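Local structure of putative lipase/esterase (Lactobacillus plantarum WCFS1, 3BXP) at residues 93-98 with 142-147; 69-74 with 88-93; 121-126 with 149-154. The protein probably hydrolyses carboxylic esters, as a putative lipase or carboxylesterase of the alpha/beta-hydrolase clan. One frame throughout, in Å; residues are numbered along the deposited sequence. Where two conformers were deposited one is given.

Followed from the N terminus, the chain first closes contact 2, where, having left strand 67-72 (segment 69-74), it turns back and lays helix 85-99 (segment 88-93) over it. Thr93 is shared, so contact 1 opens on the same helix where contact 2 ends. Before the loop segment 142-147 completes contact 1, segment 121-126 of helix 118-129 has already begun contact 3, which closes at 149-154; contacts 1 and 3 therefore cross. Tyr126 connects all three regions, its hydroxyl touching both Ile94 and Gly91. Contacts 2 and 3 set helices 85-99 and 118-129 on the central sheet, and contact 1 lays the loop after helix 133-138 on helix 85-99.

Contact 1. Residues 93-98 with 142-147; sequences TIDWIT and DHYQGQ
Asp95 and Gln145 show how a helix can hold a neighbouring loop through a single well-directed polar bond, with small apolar groups filling in beside it. The backbone N of Gln145 donates to Asp95 OD2 over 2.8 Å, and the angle at the hydrogen, 174°, is almost straight. The donor arrives on the anti side of the carboxylate, lying 25° out of its plane. With CG anti to the backbone N (chi1 -173°), the carboxylate of Asp95 is carried to the loop, and its turn about CB-CG presents OD2. The carboxylate stands nearly perpendicular to the side-chain amide of Gln145, whose chain bends and leads off from the helix, leaving CB as the part that faces OD2 at 3.5 Å. Tyr144 also comes near: its CA is 3.5 Å from Asp95 OD2, while Asp95 CB approaches its ring obliquely. A bent and at best weak CA-H...O contact, 3.2 Å from Asp95 CA to Gln145 O, adds to it.

Gly146, with a positive phi, follows at close range. Ile94 CG2 rests 3.5 Å from Gly146 C, and Thr98 CG2 lies 3.8 Å from Gly146 CA, so these two methyls meet the bare glycine backbone where a CB would point. Thr98 is held in its rotation by a bond of 2.7 Å from OG1 to Asp95 O, on a lone pair in the carbonyl plane; its CG2, anti to its carbonyl carbon, is thereby presented to the loop.

The loop leads from helix 133-138 to strand 150-154 and lies at the surface, alongside helix 85-99; Tyr144 OH is hydrogen-bonded to Thr11 OG1. Ile94 bridges the loop and strand 35-41, which Ile97 also touches, and Trp96 lies on strands 2-9 and 16-23.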
loop_
_atom_site.group_PDB
_atom_site.type_symbol
_atom_site.label_atom_id
_atom_site.label_comp_id
_atom_site.label_asym_id
_atom_site.label_seq_id
_atom_site.Cartn_x
_atom_site.Cartn_y
_atom_site.Cartn_z
ATOM N N THR B 93 1.155 16.761 25.153
ATOM C CA THR B 93 2.534 16.286 24.903
ATOM C C THR B 93 3.176 17.135 23.795
ATOM O O THR B 93 4.389 17.497 23.843
ATOM C CB THR B 93 2.547 14.767 24.546
ATOM O OG1 THR B 93 1.922 14.009 25.586
ATOM C CG2 THR B 93 3.970 14.258 24.328
ATOM N N ILE B 94 2.395 17.392 22.768
ATOM C CA ILE B 94 2.830 18.293 21.718
ATOM C C ILE B 94 3.147 19.680 22.336
ATOM O O ILE B 94 4.212 20.278 22.079
ATOM C CB ILE B 94 1.786 18.429 20.593
ATOM C CG1 ILE B 94 1.671 17.101 19.785
ATOM C CG2 ILE B 94 2.167 19.581 19.688
ATOM C CD1 ILE B 94 0.396 17.004 18.893
ATOM N N ASP B 95 2.251 20.177 23.170
ATOM C CA ASP B 95 2.510 21.445 23.873
ATOM C C ASP B 95 3.791 21.389 24.698
ATOM O O ASP B 95 4.689 22.224 24.592
ATOM C CB ASP B 95 1.316 21.743 24.761
ATOM C CG ASP B 95 1.381 23.101 25.419
ATOM O OD1 ASP B 95 2.257 23.266 26.246
ATOM O OD2 ASP B 95 0.528 23.963 25.171
ATOM N N TRP B 96 3.933 20.323 25.474
ATOM C CA TRP B 96 5.151 20.183 26.279
ATOM C C TRP B 96 6.428 20.218 25.414
ATOM O O TRP B 96 7.407 20.914 25.710
ATOM C CB TRP B 96 5.076 18.921 27.141
ATOM C CG TRP B 96 6.268 18.760 28.013
ATOM C CD1 TRP B 96 6.525 19.397 29.214
ATOM C CD2 TRP B 96 7.394 17.897 27.767
ATOM N NE1 TRP B 96 7.741 18.964 29.712
ATOM C CE2 TRP B 96 8.288 18.057 28.843
ATOM C CE3 TRP B 96 7.722 16.989 26.739
ATOM C CZ2 TRP B 96 9.498 17.341 28.921
ATOM C CZ3 TRP B 96 8.931 16.297 26.819
ATOM C CH2 TRP B 96 9.792 16.481 27.906
ATOM N N ILE B 97 6.392 19.521 24.284
ATOM C CA ILE B 97 7.533 19.504 23.366
ATOM C C ILE B 97 7.859 20.932 22.943
ATOM O O ILE B 97 9.027 21.287 22.888
ATOM C CB ILE B 97 7.261 18.589 22.149
ATOM C CG1 ILE B 97 7.354 17.101 22.584
ATOM C CG2 ILE B 97 8.203 18.911 20.990
ATOM C CD1 ILE B 97 6.703 16.107 21.669
ATOM N N THR B 98 6.842 21.734 22.630
ATOM C CA THR B 98 7.106 23.108 22.220
ATOM C C THR B 98 7.819 23.886 23.321
ATOM O O THR B 98 8.677 24.712 23.051
ATOM C CB THR B 98 5.858 23.908 21.715
ATOM O OG1 THR B 98 4.923 24.171 22.767
ATOM C CG2 THR B 98 5.183 23.199 20.578
ATOM N N ASP B 142 -7.835 23.233 21.964
ATOM C CA ASP B 142 -7.438 24.595 21.630
ATOM C C ASP B 142 -6.810 25.275 22.849
ATOM O O ASP B 142 -6.481 26.454 22.823
ATOM C CB ASP B 142 -8.628 25.387 21.062
ATOM C CG ASP B 142 -9.860 25.346 21.960
ATOM O OD1 ASP B 142 -9.755 24.922 23.132
ATOM O OD2 ASP B 142 -10.938 25.763 21.483
ATOM N N HIS B 143 -6.630 24.504 23.913
ATOM C CA HIS B 143 -5.914 24.960 25.076
ATOM C C HIS B 143 -4.401 24.693 24.922
ATOM O O HIS B 143 -3.573 25.171 25.692
ATOM C CB HIS B 143 -6.515 24.275 26.308
ATOM C CG HIS B 143 -7.961 24.633 26.521
ATOM N ND1 HIS B 143 -8.883 24.644 25.489
ATOM C CD2 HIS B 143 -8.630 25.040 27.627
ATOM C CE1 HIS B 143 -10.060 25.022 25.957
ATOM N NE2 HIS B 143 -9.935 25.259 27.252
ATOM N N TYR B 144 -4.036 23.945 23.889
ATOM C CA TYR B 144 -2.652 23.514 23.751
ATOM C C TYR B 144 -1.992 24.134 22.539
ATOM O O TYR B 144 -2.603 24.315 21.524
ATOM C CB TYR B 144 -2.577 21.985 23.569
ATOM C CG TYR B 144 -3.302 21.220 24.633
ATOM C CD1 TYR B 144 -2.859 21.226 25.929
ATOM C CD2 TYR B 144 -4.415 20.468 24.313
ATOM C CE1 TYR B 144 -3.525 20.517 26.910
ATOM C CE2 TYR B 144 -5.068 19.746 25.253
ATOM C CZ TYR B 144 -4.634 19.779 26.564
ATOM O OH TYR B 144 -5.336 19.066 27.517
ATOM N N GLN B 145 -0.702 24.397 22.685
ATOM C CA GLN B 145 0.183 24.834 21.600
ATOM C C GLN B 145 0.764 23.694 20.813
ATOM O O GLN B 145 0.980 22.586 21.328
ATOM C CB GLN B 145 1.340 25.657 22.190
ATOM C CG GLN B 145 0.939 26.991 22.729
ATOM C CD GLN B 145 0.449 27.916 21.674
ATOM O OE1 GLN B 145 1.146 28.166 20.750
ATOM N NE2 GLN B 145 -0.756 28.409 21.799
ATOM N N GLY B 146 1.062 23.987 19.555
ATOM C CA GLY B 146 1.871 23.149 18.699
ATOM C C GLY B 146 0.961 22.330 17.832
ATOM O O GLY B 146 -0.210 22.095 18.180
ATOM N N GLN B 147 1.468 21.935 16.680
ATOM C CA GLN B 147 0.732 21.033 15.793
ATOM C C GLN B 147 1.669 20.121 15.025
ATOM O O GLN B 147 2.782 20.432 14.747
ATOM C CB GLN B 147 -0.202 21.776 14.850
ATOM C CG GLN B 147 0.439 22.901 14.055
ATOM C CD GLN B 147 -0.609 23.720 13.300
ATOM O OE1 GLN B 147 -1.460 24.382 13.906
ATOM N NE2 GLN B 147 -0.565 23.648 11.977
#

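Contact 2. Residues 69-74 with 88-93; sequences VVLNYQ and QQLGAT
The first half of a beta-alpha-beta crossover is packed here through Leu71 and its helical partners, strand 67-72 being the outgoing strand and helix 85-99 the connection. The short segments run close to antiparallel, at 153°, with axes 9.6 Å apart at closest approach. Leu71 is the main apolar residue of the strand side. One of its methyls, CD2, comes down on the helix backbone 3.6 Å from Leu90 CA, where it also meets Leu90 CD1 at 3.8 Å, the two leucine side chains crossing at about a right angle. Its other methyl, CD1, is 3.6 Å from Thr93 OG1. Earlier in the strand, Val69 CG1 and Thr93 CG2 touch at 4.0 Å as their side chains slide past each other in opposite directions.

The polar end of the contact lies past the strand. Gln89, extended beyond CG, carries its OE1 to Gln74 N, 2.7 Å away; the N-H is received in the carbonyl plane, on a lone pair, with an angle of 148° at the hydrogen. Gln89 NE2 is taken by His14 O, so both polar atoms of this buried amide are engaged and its flip is fixed. On the helix, Gln89 O is gripped by two donors from opposite faces of its plane, Thr93 N and, at 2.7 Å, Thr93 OG1, which satisfies the hydroxyl beside Leu71.

Tyr73 continues toward the presumed nucleophile elbow, its OH bonded to Pro42 O, while Leu90 meets Val122 and Tyr126 of helix 118-129. A strand followed by a helix that packs nearly antiparallel to it on the sheet is the repeating element of the alpha/beta-hydrolase fold.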
loop_
_atom_site.group_PDB
_atom_site.type_symbol
_atom_site.label_atom_id
_atom_site.label_comp_id
_atom_site.label_asym_id
_atom_site.label_seq_id
_atom_site.Cartn_x
_atom_site.Cartn_y
_atom_site.Cartn_z
ATOM N N VAL B 69 9.768 10.900 21.352
ATOM C CA VAL B 69 9.077 10.913 22.672
ATOM C C VAL B 69 8.081 9.778 22.626
ATOM O O VAL B 69 7.345 9.645 21.645
ATOM C CB VAL B 69 8.328 12.258 22.950
ATOM C CG1 VAL B 69 7.369 12.189 24.222
ATOM C CG2 VAL B 69 9.329 13.462 23.096
ATOM N N VAL B 70 8.057 8.949 23.664
ATOM C CA VAL B 70 7.035 7.902 23.778
ATOM C C VAL B 70 5.993 8.355 24.755
ATOM O O VAL B 70 6.339 8.802 25.843
ATOM C CB VAL B 70 7.668 6.546 24.206
ATOM C CG1 VAL B 70 6.546 5.488 24.377
ATOM C CG2 VAL B 70 8.744 6.086 23.151
ATOM N N LEU B 71 4.731 8.311 24.304
ATOM C CA LEU B 71 3.542 8.801 25.007
ATOM C C LEU B 71 2.707 7.613 25.453
ATOM O O LEU B 71 2.131 6.924 24.639
ATOM C CB LEU B 71 2.715 9.711 24.117
ATOM C CG LEU B 71 1.287 9.953 24.703
ATOM C CD1 LEU B 71 1.253 10.531 26.114
ATOM C CD2 LEU B 71 0.538 10.815 23.655
ATOM N N ASN B 72 2.711 7.340 26.753
ATOM C CA ASN B 72 1.911 6.288 27.321
ATOM C C ASN B 72 0.505 6.787 27.636
ATOM O O ASN B 72 0.230 7.154 28.718
ATOM C CB ASN B 72 2.612 5.757 28.571
ATOM C CG ASN B 72 3.668 4.659 28.280
ATOM O OD1 ASN B 72 3.977 4.302 27.141
ATOM N ND2 ASN B 72 4.178 4.080 29.354
ATOM N N TYR B 73 -0.334 6.806 26.626
ATOM C CA TYR B 73 -1.672 7.435 26.662
ATOM C C TYR B 73 -2.614 6.608 27.556
ATOM O O TYR B 73 -2.381 5.433 27.869
ATOM C CB TYR B 73 -2.205 7.619 25.219
ATOM C CG TYR B 73 -2.203 6.294 24.516
ATOM C CD1 TYR B 73 -3.212 5.383 24.760
ATOM C CD2 TYR B 73 -1.159 5.914 23.655
ATOM C CE1 TYR B 73 -3.218 4.105 24.177
ATOM C CE2 TYR B 73 -1.137 4.627 23.079
ATOM C CZ TYR B 73 -2.155 3.731 23.349
ATOM O OH TYR B 73 -2.106 2.454 22.805
ATOM N N GLN B 74 -3.717 7.236 27.932
ATOM C CA GLN B 74 -4.720 6.606 28.781
ATOM C C GLN B 74 -5.131 5.220 28.315
ATOM O O GLN B 74 -5.541 5.016 27.159
ATOM C CB GLN B 74 -5.954 7.501 28.777
ATOM C CG GLN B 74 -6.984 7.155 29.749
ATOM C CD GLN B 74 -6.489 7.259 31.154
ATOM O OE1 GLN B 74 -6.043 8.315 31.578
ATOM N NE2 GLN B 74 -6.561 6.162 31.899
ATOM N N GLN B 88 -6.417 14.638 24.517
ATOM C CA GLN B 88 -5.959 15.776 25.350
ATOM C C GLN B 88 -4.499 15.578 25.758
ATOM O O GLN B 88 -3.682 16.494 25.667
ATOM C CB GLN B 88 -6.914 15.977 26.542
ATOM C CG GLN B 88 -8.310 16.377 26.066
ATOM C CD GLN B 88 -9.472 16.219 27.052
ATOM O OE1 GLN B 88 -9.415 15.513 28.046
ATOM N NE2 GLN B 88 -10.582 16.844 26.702
ATOM N N GLN B 89 -4.148 14.342 26.123
ATOM C CA GLN B 89 -2.761 14.006 26.508
ATOM C C GLN B 89 -1.782 14.127 25.346
ATOM O O GLN B 89 -0.666 14.577 25.516
ATOM C CB GLN B 89 -2.708 12.591 27.065
ATOM C CG GLN B 89 -3.476 12.383 28.351
ATOM C CD GLN B 89 -3.644 10.912 28.752
ATOM O OE1 GLN B 89 -3.628 9.975 27.920
ATOM N NE2 GLN B 89 -3.830 10.703 30.064
ATOM N N LEU B 90 -2.222 13.727 24.169
ATOM C CA LEU B 90 -1.385 13.837 22.983
ATOM C C LEU B 90 -1.224 15.352 22.681
ATOM O O LEU B 90 -0.136 15.819 22.408
ATOM C CB LEU B 90 -2.001 13.088 21.827
ATOM C CG LEU B 90 -1.307 13.111 20.464
ATOM C CD1 LEU B 90 0.239 12.965 20.559
ATOM C CD2 LEU B 90 -1.916 12.039 19.546
ATOM N N GLY B 91 -2.314 16.103 22.767
ATOM C CA GLY B 91 -2.214 17.553 22.659
ATOM C C GLY B 91 -1.290 18.204 23.695
ATOM O O GLY B 91 -0.527 19.145 23.371
ATOM N N ALA B 92 -1.422 17.767 24.951
ATOM C CA ALA B 92 -0.582 18.248 26.040
ATOM C C ALA B 92 0.904 17.892 25.809
ATOM O O ALA B 92 1.792 18.635 26.209
ATOM C CB ALA B 92 -1.076 17.721 27.389
ATOM N N THR B 93 1.155 16.761 25.153
ATOM C CA THR B 93 2.534 16.286 24.903
ATOM C C THR B 93 3.176 17.135 23.795
ATOM O O THR B 93 4.389 17.497 23.843
ATOM C CB THR B 93 2.547 14.767 24.546
ATOM O OG1 THR B 93 1.922 14.009 25.586
ATOM C CG2 THR B 93 3.970 14.258 24.328
#

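Contact 3. Residues 121-126 with 149-154; sequences HVVATY and AAIILG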
loop_
_atom_site.group_PDB
_atom_site.type_symbol
_atom_site.label_atom_id
_atom_site.label_comp_id
_atom_site.label_asym_id
_atom_site.label_seq_id
_atom_site.Cartn_x
_atom_site.Cartn_y
_atom_site.Cartn_z
ATOM N N HIS B 121 -4.878 4.131 16.669
ATOM C CA HIS B 121 -6.233 4.711 16.782
ATOM C C HIS B 121 -6.132 6.103 17.354
ATOM O O HIS B 121 -6.714 7.045 16.847
ATOM C CB HIS B 121 -7.136 3.871 17.602
ATOM C CG HIS B 121 -8.564 4.267 17.495
ATOM N ND1 HIS B 121 -9.174 5.137 18.388
ATOM C CD2 HIS B 121 -9.496 3.970 16.566
ATOM C CE1 HIS B 121 -10.444 5.280 18.047
ATOM N NE2 HIS B 121 -10.665 4.582 16.946
ATOM N N VAL B 122 -5.353 6.248 18.399
ATOM C CA VAL B 122 -5.170 7.574 19.012
ATOM C C VAL B 122 -4.653 8.620 18.000
ATOM O O VAL B 122 -5.229 9.726 17.863
ATOM C CB VAL B 122 -4.224 7.506 20.283
ATOM C CG1 VAL B 122 -3.919 8.921 20.794
ATOM C CG2 VAL B 122 -4.814 6.626 21.395
ATOM N N VAL B 123 -3.555 8.273 17.311
ATOM C CA VAL B 123 -2.950 9.144 16.279
ATOM C C VAL B 123 -3.906 9.480 15.118
ATOM O O VAL B 123 -4.029 10.634 14.672
ATOM C CB VAL B 123 -1.579 8.560 15.803
ATOM C CG1 VAL B 123 -1.011 9.371 14.638
ATOM C CG2 VAL B 123 -0.603 8.546 16.984
ATOM N N ALA B 124 -4.563 8.456 14.584
ATOM C CA ALA B 124 -5.455 8.635 13.440
ATOM C C ALA B 124 -6.622 9.506 13.851
ATOM O O ALA B 124 -7.049 10.436 13.149
ATOM C CB ALA B 124 -5.908 7.252 12.890
ATOM N N THR B 125 -7.114 9.272 15.052
ATOM C CA THR B 125 -8.234 10.087 15.547
ATOM C C THR B 125 -7.758 11.547 15.756
ATOM O O THR B 125 -8.476 12.505 15.418
ATOM C CB THR B 125 -8.775 9.495 16.845
ATOM O OG1 THR B 125 -9.262 8.158 16.578
ATOM C CG2 THR B 125 -9.939 10.353 17.445
ATOM N N TYR B 126 -6.569 11.704 16.339
ATOM C CA TYR B 126 -5.958 13.020 16.546
ATOM C C TYR B 126 -5.829 13.772 15.230
ATOM O O TYR B 126 -6.103 15.013 15.114
ATOM C CB TYR B 126 -4.601 12.911 17.262
ATOM C CG TYR B 126 -4.165 14.269 17.813
ATOM C CD1 TYR B 126 -4.656 14.719 19.034
ATOM C CD2 TYR B 126 -3.278 15.068 17.124
ATOM C CE1 TYR B 126 -4.272 15.941 19.541
ATOM C CE2 TYR B 126 -2.919 16.309 17.613
ATOM C CZ TYR B 126 -3.397 16.728 18.823
ATOM O OH TYR B 126 -2.998 17.997 19.284
ATOM N N ALA B 149 2.786 17.816 11.770
ATOM C CA ALA B 149 2.940 18.048 10.334
ATOM C C ALA B 149 2.526 16.824 9.516
ATOM O O ALA B 149 2.250 16.925 8.322
ATOM C CB ALA B 149 4.396 18.313 10.109
ATOM N N ALA B 150 2.576 15.670 10.164
ATOM C CA ALA B 150 2.332 14.353 9.494
ATOM C C ALA B 150 2.192 13.251 10.510
ATOM O O ALA B 150 2.536 13.409 11.680
ATOM C CB ALA B 150 3.467 13.985 8.530
ATOM N N ILE B 151 1.744 12.102 10.028
ATOM C CA ILE B 151 1.572 10.931 10.894
ATOM C C ILE B 151 2.120 9.712 10.170
ATOM O O ILE B 151 2.224 9.686 8.937
ATOM C CB ILE B 151 0.045 10.684 11.365
ATOM C CG1 ILE B 151 -0.860 10.125 10.250
ATOM C CG2 ILE B 151 -0.525 11.965 11.993
ATOM C CD1 ILE B 151 -2.282 9.722 10.714
ATOM N N ILE B 152 2.485 8.741 10.979
ATOM C CA ILE B 152 2.899 7.403 10.525
ATOM C C ILE B 152 2.028 6.438 11.299
ATOM O O ILE B 152 1.857 6.607 12.511
ATOM C CB ILE B 152 4.407 7.116 10.851
ATOM C CG1 ILE B 152 5.339 7.946 9.949
ATOM C CG2 ILE B 152 4.710 5.625 10.678
ATOM C CD1 ILE B 152 6.803 7.912 10.372
ATOM N N LEU B 153 1.438 5.483 10.577
ATOM C CA LEU B 153 0.603 4.456 11.193
ATOM C C LEU B 153 1.075 3.082 10.825
ATOM O O LEU B 153 1.192 2.754 9.645
ATOM C CB LEU B 153 -0.883 4.598 10.787
ATOM C CG LEU B 153 -1.585 5.927 11.114
ATOM C CD1 LEU B 153 -2.983 5.935 10.489
ATOM C CD2 LEU B 153 -1.676 6.048 12.651
ATOM N N GLY B 154 1.386 2.276 11.840
ATOM C CA GLY B 154 1.708 0.843 11.615
ATOM C C GLY B 154 0.647 -0.048 12.220
ATOM O O GLY B 154 0.280 0.108 13.402
#
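Val123 is the bump and the Ile151-Leu153 pair the hollow in this helix-on-sheet packing of the alpha/beta-hydrolase fold. Helix 118-129 follows what is probably the nucleophile elbow, a GxSxG turn after strand 110-116, and then leads by way of helix 133-138 to strand 150-154, which lies parallel to strand 110-116 in the sheet. Where they meet, the helix and strand segments approach to 8.9 Å between axes, at 147° to each other. Leu113 of strand 110-116 meets both Val123 and Ile151, and Tyr213 of helix 208-219 packs on Ala124, Ile151 and Leu153.

Ile151 and Leu153, two residues apart, direct their side chains to the helix, and Ile152 between them turns to the other face of the sheet. Into the dip between the two reaches Val123 CG1. It touches the branch point of one neighbour, Ile151 CB at 3.7 Å, and a methyl of the other, Leu153 CD2 at 3.9 Å. Ile151 CG2 flanks it as well, the valine and isoleucine side chains sliding past one another in opposite directions. CG1 of Ile151 stands between its backbone N and carbonyl carbon (chi1 74°), and the extended second torsion carries CD1 on, 4.3 Å from Ala124 CA. The small Ala124 makes a shallow surface beside the valine, against which Leu153 leans.

No hydrogen bond crosses this interface; the fit of apolar side chains carries it. While CD2 of Leu153 is taken up by the valine, the second methyl of Leu153, CD1, lies 4.0 Å from Ala124 CB.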